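Local coordinates for protein congerin-2 (Conger myriaster, PDB 1IS3) that binds beta-galactosides such as lactose as a homodimeric galectin, though its physiological function is not yet known, at residues 27-32 with 46-51; 56-61 with 76-81. All blocks are in the same frame, centred on the assembly; numbering follows the deposited sequence.

Contact 1. Residues 27-32 with 46-51; sequences ATRFSI and DHRFSY. With GAL (beta-D-galactopyranose), chain B; BGC (beta-D-glucopyranose), chain C.
The guanidinium of Arg29 lies flat on one face of the Tyr51 ring, their planes 23° apart and Arg29 CZ 4.0 Å from the ring centroid, a cation-pi stack. Asp46 OD2 and GAL O3 sit at the guanidinium edge, in its plane. Tyr51 CD2 lies over one face of the Arg48 guanidinium, with BGC O3 at its edge. Arg29, bent at chi3 (-76°), brings NE to the syn lone pair of Asp46 OD2. Arg29 NH1 meets that oxygen from above the carboxylate plane and also reaches GAL O3 at 2.8 Å, nearly straight. The extended Arg48 brings NE to the anti side of Asp46 OD2, tilted from the plane, at 2.8 Å, and NH1 to GAL O4 and O5. Arg48 NH2 binds BGC O3 at 2.7 Å, and Tyr51 OH pairs with GAL O2.

On the sheet's other face Phe30 and His47 form an offset stack, centroids 3.9 Å apart, and Phe30 O accepts from His47 N and ND1.

Asp46 OD2 thus accepts three hydrogen bonds, two from Arg29 and one from Arg48. Its charge probably offsets the repulsion between Arg29 NH1 and Arg48 NH1, 4.1 Å apart, and helps hold both guanidinium groups at the sugar.

Contact 2. Residues 56-61 with 76-81; sequences NVLVLN and KKFPFT. With GAL (beta-D-galactopyranose), chain B.
Phe78, Leu58 and Asn56 carry this contact. The Phe78 ring lies against the backbone at the start of strand 57-64. Asn56 CA sits over one face, 3.6 Å from the ring centroid, in a CH-pi contact. Val57 N lies over the same face. Phe78 CG is anti to its backbone N (chi1 -159°), and this turns the ring toward the strand. Phe80 CD2 covers the opposite face of the Phe78 ring.

The Asn56 side chain crosses that of Phe78 at about a right angle. Its OD1 comes within 3.6 Å of Phe78 CE1, and its amide plane is turned 46° from the ring. Phe78 CE2 also approaches Val57 O, at 3.4 Å.

Leu58 reaches the loop with the end of its side chain. Its CD2 methyl touches Phe80 CE2 at 4.0 Å and Phe78 CE2 at 4.2 Å. Its CG and CD1 lie against Lys77 O, a buried carbonyl with no partner in the model.

Further along the strand, Asn61 ND2 donates to GAL O6 at 2.8 Å. Asn56 and Val57 both face Arg48 in a G1 beta bulge, and Pro79 centres an inverse gamma turn. Aromatic residues of a connecting loop thus pack on a strand of the galectin beta sandwich, and further along that strand Asn61 binds the galactose.

In the fold
Both segments of contact 1 precede those of contact 2 in the sequence, and the contact centres are about 8 Å apart. They share one antiparallel sheet, in which strand 29-34 pairs with 40-48, and 40-48 with 57-64. Probable backbone hydrogen bonds join them: Asp46 N to Val59 O at 2.8 Å and Arg48 N to Val57 O at 2.9 Å. His47 CD2 packs against Leu58 CD2 and Phe80 CZ. Residues 76-81 belong to the loop from strand 68-75 to strand 85-92 of the second sheet. His44 and Glu72 supply further bonds to the galactose. Contact 1 binds both sugars and contact 2 adds a bond to the galactose, so adjacent strands of one sheet line the site.

Contact 1. Residues 27-32 with 46-51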
loop_
_atom_site.group_PDB
_atom_site.type_symbol
_atom_site.label_atom_id
_atom_site.label_comp_id
_atom_site.label_asym_id
_atom_site.label_seq_id
_atom_site.Cartn_x
_atom_site.Cartn_y
_atom_site.Cartn_z
ATOM N N ALA A 27 -5.663 -6.094 -22.821
ATOM C CA ALA A 27 -5.075 -6.915 -21.773
ATOM C C ALA A 27 -5.130 -8.380 -22.168
ATOM O O ALA A 27 -6.112 -8.854 -22.718
ATOM C CB ALA A 27 -5.837 -6.794 -20.434
ATOM N N THR A 28 -4.079 -9.117 -21.866
ATOM C CA THR A 28 -4.005 -10.573 -22.025
ATOM C C THR A 28 -4.517 -11.170 -20.671
ATOM O O THR A 28 -5.437 -11.999 -20.620
ATOM C CB THR A 28 -2.486 -10.584 -22.461
ATOM O OG1 THR A 28 -2.349 -11.320 -23.671
ATOM C CG2 THR A 28 -1.624 -10.897 -21.319
ATOM N N ARG A 29 -3.944 -10.738 -19.533
ATOM C CA ARG A 29 -4.264 -11.211 -18.186
ATOM C C ARG A 29 -3.635 -10.274 -17.153
ATOM O O ARG A 29 -2.653 -9.567 -17.441
ATOM C CB ARG A 29 -3.713 -12.633 -17.979
ATOM C CG ARG A 29 -2.206 -12.667 -18.180
ATOM C CD ARG A 29 -1.556 -14.015 -18.386
ATOM N NE ARG A 29 -1.440 -14.752 -17.169
ATOM C CZ ARG A 29 -0.314 -15.357 -16.736
ATOM N NH1 ARG A 29 -0.386 -16.016 -15.601
ATOM N NH2 ARG A 29 0.865 -15.322 -17.336
ATOM N N PHE A 30 -4.146 -10.242 -15.950
ATOM C CA PHE A 30 -3.466 -9.541 -14.854
ATOM C C PHE A 30 -3.784 -10.352 -13.594
ATOM O O PHE A 30 -4.795 -11.076 -13.545
ATOM C CB PHE A 30 -3.940 -8.093 -14.657
ATOM C CG PHE A 30 -5.342 -7.880 -14.103
ATOM C CD1 PHE A 30 -6.447 -7.876 -14.975
ATOM C CD2 PHE A 30 -5.532 -7.706 -12.717
ATOM C CE1 PHE A 30 -7.746 -7.710 -14.457
ATOM C CE2 PHE A 30 -6.825 -7.538 -12.219
ATOM C CZ PHE A 30 -7.932 -7.548 -13.086
ATOM N N SER A 31 -2.968 -10.260 -12.551
ATOM C CA SER A 31 -3.276 -10.996 -11.330
ATOM C C SER A 31 -3.197 -10.137 -10.079
ATOM O O SER A 31 -2.463 -9.146 -10.088
ATOM C CB SER A 31 -2.325 -12.185 -11.164
ATOM O OG SER A 31 -0.938 -11.884 -11.117
ATOM N N ILE A 32 -3.899 -10.545 -9.033
ATOM C CA ILE A 32 -3.766 -9.959 -7.713
ATOM C C ILE A 32 -3.107 -11.097 -6.888
ATOM O O ILE A 32 -3.531 -12.273 -6.932
ATOM C CB ILE A 32 -5.166 -9.585 -7.143
ATOM C CG1 ILE A 32 -5.806 -8.483 -8.021
ATOM C CG2 ILE A 32 -5.021 -9.157 -5.657
ATOM C CD1 ILE A 32 -7.371 -8.363 -7.821
ATOM N N ASP A 46 -5.610 -14.952 -11.050
ATOM C CA ASP A 46 -5.274 -14.493 -12.369
ATOM C C ASP A 46 -6.550 -14.288 -13.177
ATOM O O ASP A 46 -7.472 -15.112 -13.142
ATOM C CB ASP A 46 -4.355 -15.531 -12.992
ATOM C CG ASP A 46 -3.579 -15.022 -14.183
ATOM O OD1 ASP A 46 -3.299 -13.836 -14.278
ATOM O OD2 ASP A 46 -3.231 -15.818 -15.048
ATOM N N HIS A 47 -6.621 -13.172 -13.888
ATOM C CA HIS A 47 -7.800 -12.768 -14.634
ATOM C C HIS A 47 -7.405 -12.906 -16.090
ATOM O O HIS A 47 -6.613 -12.093 -16.583
ATOM C CB HIS A 47 -8.195 -11.304 -14.345
ATOM C CG HIS A 47 -8.372 -10.986 -12.874
ATOM N ND1 HIS A 47 -7.399 -10.970 -11.946
ATOM C CD2 HIS A 47 -9.533 -10.577 -12.278
ATOM C CE1 HIS A 47 -7.919 -10.557 -10.808
ATOM N NE2 HIS A 47 -9.192 -10.325 -11.032
ATOM N N ARG A 48 -7.897 -13.942 -16.779
ATOM C CA ARG A 48 -7.406 -14.231 -18.125
ATOM C C ARG A 48 -8.414 -13.852 -19.192
ATOM O O ARG A 48 -9.482 -14.477 -19.300
ATOM C CB ARG A 48 -7.081 -15.717 -18.245
ATOM C CG ARG A 48 -5.885 -16.102 -17.366
ATOM C CD ARG A 48 -5.639 -17.619 -17.313
ATOM N NE ARG A 48 -4.530 -17.935 -16.397
ATOM C CZ ARG A 48 -3.901 -19.117 -16.300
ATOM N NH1 ARG A 48 -2.893 -19.300 -15.429
ATOM N NH2 ARG A 48 -4.311 -20.124 -17.052
ATOM N N PHE A 49 -8.061 -12.817 -19.962
ATOM C CA PHE A 49 -8.878 -12.394 -21.086
ATOM C C PHE A 49 -8.543 -13.296 -22.253
ATOM O O PHE A 49 -9.462 -13.823 -22.895
ATOM C CB PHE A 49 -8.595 -10.955 -21.481
ATOM C CG PHE A 49 -9.107 -10.070 -20.358
ATOM C CD1 PHE A 49 -8.249 -9.754 -19.282
ATOM C CD2 PHE A 49 -10.452 -9.628 -20.375
ATOM C CE1 PHE A 49 -8.745 -9.004 -18.219
ATOM C CE2 PHE A 49 -10.932 -8.866 -19.293
ATOM C CZ PHE A 49 -10.086 -8.559 -18.222
ATOM N N SER A 50 -7.242 -13.453 -22.545
ATOM C CA SER A 50 -6.809 -14.419 -23.552
ATOM C C SER A 50 -5.399 -14.875 -23.186
ATOM O O SER A 50 -4.436 -14.105 -23.247
ATOM C CB SER A 50 -6.835 -13.779 -24.966
ATOM O OG SER A 50 -6.649 -14.721 -26.033
ATOM N N TYR A 51 -5.316 -16.130 -22.755
ATOM C CA TYR A 51 -4.041 -16.683 -22.345
ATOM C C TYR A 51 -4.077 -18.139 -22.704
ATOM O O TYR A 51 -4.769 -18.927 -22.053
ATOM C CB TYR A 51 -3.843 -16.505 -20.809
ATOM C CG TYR A 51 -2.559 -17.135 -20.280
ATOM C CD1 TYR A 51 -1.308 -16.650 -20.683
ATOM C CD2 TYR A 51 -2.632 -18.197 -19.390
ATOM C CE1 TYR A 51 -0.129 -17.220 -20.192
ATOM C CE2 TYR A 51 -1.464 -18.782 -18.889
ATOM C CZ TYR A 51 -0.220 -18.283 -19.294
ATOM O OH TYR A 51 0.920 -18.860 -18.768
HETATM C C1 GAL B . 0.287 -20.827 -15.226
HETATM C C2 GAL B . 0.839 -19.425 -15.445
HETATM C C3 GAL B . 1.277 -18.805 -14.127
HETATM C C4 GAL B . 0.134 -18.867 -13.109
HETATM C C5 GAL B . -0.338 -20.310 -12.981
HETATM C C6 GAL B . -1.491 -20.458 -12.025
HETATM O O2 GAL B . 1.945 -19.488 -16.324
HETATM O O3 GAL B . 1.664 -17.457 -14.341
HETATM O O4 GAL B . -0.948 -18.037 -13.515
HETATM O O5 GAL B . -0.774 -20.805 -14.260
HETATM O O6 GAL B . -1.847 -21.821 -11.877
HETATM C C2 BGC C . -2.233 -24.353 -17.268
HETATM C C3 BGC C . -1.949 -22.864 -17.077
HETATM C C4 BGC C . -0.543 -22.687 -16.512
HETATM C C5 BGC C . 0.477 -23.382 -17.432
HETATM C C6 BGC C . 1.885 -23.345 -16.877
HETATM C C1 BGC C . -1.169 -24.947 -18.187
HETATM O O1 BGC C . -1.392 -26.308 -18.333
HETATM O O2 BGC C . -3.520 -24.535 -17.840
HETATM O O3 BGC C . -2.905 -22.299 -16.200
HETATM O O4 BGC C . -0.235 -21.285 -16.427
HETATM O O5 BGC C . 0.129 -24.771 -17.602
HETATM O O6 BGC C . 1.934 -23.929 -15.582
#

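Contact 2. Residues 56-61 with 76-81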
loop_
_atom_site.group_PDB
_atom_site.type_symbol
_atom_site.label_atom_id
_atom_site.label_comp_id
_atom_site.label_asym_id
_atom_site.label_seq_id
_atom_site.Cartn_x
_atom_site.Cartn_y
_atom_site.Cartn_z
ATOM N N ASN A 56 -11.599 -15.466 -20.745
ATOM C CA ASN A 56 -12.561 -14.985 -19.761
ATOM C C ASN A 56 -12.798 -15.999 -18.631
ATOM O O ASN A 56 -13.896 -16.492 -18.312
ATOM C CB ASN A 56 -13.911 -14.601 -20.467
ATOM C CG ASN A 56 -13.667 -13.633 -21.620
ATOM O OD1 ASN A 56 -12.927 -12.649 -21.522
ATOM N ND2 ASN A 56 -14.148 -13.955 -22.821
ATOM N N VAL A 57 -11.688 -16.306 -17.948
ATOM C CA VAL A 57 -11.728 -17.239 -16.819
ATOM C C VAL A 57 -10.834 -16.694 -15.704
ATOM O O VAL A 57 -9.864 -15.952 -15.966
ATOM C CB VAL A 57 -11.270 -18.670 -17.354
ATOM C CG1 VAL A 57 -9.892 -18.619 -17.907
ATOM C CG2 VAL A 57 -11.280 -19.695 -16.229
ATOM N N LEU A 58 -11.227 -17.011 -14.468
ATOM C CA LEU A 58 -10.385 -16.733 -13.324
ATOM C C LEU A 58 -9.632 -18.009 -12.984
ATOM O O LEU A 58 -10.224 -19.088 -13.002
ATOM C CB LEU A 58 -11.175 -16.311 -12.065
ATOM C CG LEU A 58 -11.814 -14.912 -12.018
ATOM C CD1 LEU A 58 -12.545 -14.768 -10.663
ATOM C CD2 LEU A 58 -10.781 -13.820 -12.184
ATOM N N VAL A 59 -8.342 -17.920 -12.692
ATOM C CA VAL A 59 -7.571 -19.081 -12.280
ATOM C C VAL A 59 -6.925 -18.722 -10.934
ATOM O O VAL A 59 -6.255 -17.674 -10.815
ATOM C CB VAL A 59 -6.490 -19.400 -13.348
ATOM C CG1 VAL A 59 -5.588 -20.561 -12.893
ATOM C CG2 VAL A 59 -7.191 -19.800 -14.658
ATOM N N LEU A 60 -7.125 -19.561 -9.915
ATOM C CA LEU A 60 -6.568 -19.341 -8.586
ATOM C C LEU A 60 -5.556 -20.431 -8.223
ATOM O O LEU A 60 -5.759 -21.618 -8.545
ATOM C CB LEU A 60 -7.689 -19.323 -7.549
ATOM C CG LEU A 60 -8.607 -18.112 -7.743
ATOM C CD1 LEU A 60 -9.794 -18.518 -8.607
ATOM C CD2 LEU A 60 -9.036 -17.591 -6.399
ATOM N N ASN A 61 -4.451 -20.050 -7.588
ATOM C CA ASN A 61 -3.435 -21.019 -7.209
ATOM C C ASN A 61 -2.474 -20.462 -6.160
ATOM O O ASN A 61 -2.590 -19.288 -5.783
ATOM C CB ASN A 61 -2.657 -21.451 -8.466
ATOM C CG ASN A 61 -2.064 -22.872 -8.419
ATOM O OD1 ASN A 61 -1.974 -23.506 -7.376
ATOM N ND2 ASN A 61 -1.598 -23.411 -9.526
ATOM N N LYS A 76 -15.510 -19.414 -13.580
ATOM C CA LYS A 76 -16.147 -18.965 -14.796
ATOM C C LYS A 76 -16.773 -17.591 -14.508
ATOM O O LYS A 76 -17.289 -16.926 -15.403
ATOM C CB LYS A 76 -17.147 -20.097 -15.117
ATOM C CG LYS A 76 -18.097 -20.533 -13.892
ATOM C CD LYS A 76 -17.551 -21.274 -12.575
ATOM C CE LYS A 76 -18.224 -20.796 -11.268
ATOM N NZ LYS A 76 -17.427 -20.983 -10.054
ATOM N N LYS A 77 -16.815 -17.117 -13.259
ATOM C CA LYS A 77 -17.381 -15.810 -12.926
ATOM C C LYS A 77 -16.435 -14.772 -13.490
ATOM O O LYS A 77 -15.285 -14.716 -13.040
ATOM C CB LYS A 77 -17.469 -15.664 -11.437
ATOM C CG LYS A 77 -18.453 -16.711 -10.946
ATOM C CD LYS A 77 -18.493 -16.717 -9.463
ATOM C CE LYS A 77 -19.618 -17.636 -9.095
ATOM N NZ LYS A 77 -19.707 -17.633 -7.657
ATOM N N PHE A 78 -16.834 -13.931 -14.433
ATOM C CA PHE A 78 -15.861 -13.046 -15.004
ATOM C C PHE A 78 -16.530 -11.728 -15.355
ATOM O O PHE A 78 -16.704 -11.406 -16.536
ATOM C CB PHE A 78 -15.257 -13.720 -16.240
ATOM C CG PHE A 78 -13.897 -13.147 -16.633
ATOM C CD1 PHE A 78 -13.776 -12.298 -17.742
ATOM C CD2 PHE A 78 -12.768 -13.476 -15.871
ATOM C CE1 PHE A 78 -12.517 -11.779 -18.090
ATOM C CE2 PHE A 78 -11.520 -12.956 -16.220
ATOM C CZ PHE A 78 -11.396 -12.111 -17.326
ATOM N N PRO A 79 -16.872 -10.880 -14.390
ATOM C CA PRO A 79 -17.492 -9.587 -14.657
ATOM C C PRO A 79 -16.417 -8.527 -14.986
ATOM O O PRO A 79 -16.401 -7.454 -14.357
ATOM C CB PRO A 79 -18.276 -9.343 -13.366
ATOM C CG PRO A 79 -17.301 -9.847 -12.316
ATOM C CD PRO A 79 -16.835 -11.152 -12.945
ATOM N N PHE A 80 -15.498 -8.765 -15.907
ATOM C CA PHE A 80 -14.412 -7.841 -16.150
ATOM C C PHE A 80 -14.470 -7.445 -17.608
ATOM O O PHE A 80 -14.763 -8.307 -18.447
ATOM C CB PHE A 80 -13.040 -8.499 -15.874
ATOM C CG PHE A 80 -12.925 -8.976 -14.443
ATOM C CD1 PHE A 80 -12.626 -8.067 -13.428
ATOM C CD2 PHE A 80 -13.204 -10.309 -14.128
ATOM C CE1 PHE A 80 -12.627 -8.500 -12.088
ATOM C CE2 PHE A 80 -13.201 -10.722 -12.801
ATOM C CZ PHE A 80 -12.920 -9.828 -11.780
ATOM N N THR A 81 -14.192 -6.184 -17.923
ATOM C CA THR A 81 -14.108 -5.730 -19.284
ATOM C C THR A 81 -12.797 -4.984 -19.492
ATOM O O THR A 81 -12.418 -4.153 -18.657
ATOM C CB THR A 81 -15.309 -4.815 -19.596
ATOM O OG1 THR A 81 -16.474 -5.607 -19.424
ATOM C CG2 THR A 81 -15.297 -4.270 -21.019
HETATM C C1 GAL B . 0.287 -20.827 -15.226
HETATM C C2 GAL B . 0.839 -19.425 -15.445
HETATM C C3 GAL B . 1.277 -18.805 -14.127
HETATM C C4 GAL B . 0.134 -18.867 -13.109
HETATM C C5 GAL B . -0.338 -20.310 -12.981
HETATM C C6 GAL B . -1.491 -20.458 -12.025
HETATM O O2 GAL B . 1.945 -19.488 -16.324
HETATM O O3 GAL B . 1.664 -17.457 -14.341
HETATM O O4 GAL B . -0.948 -18.037 -13.515
HETATM O O5 GAL B . -0.774 -20.805 -14.260
HETATM O O6 GAL B . -1.847 -21.821 -11.877
#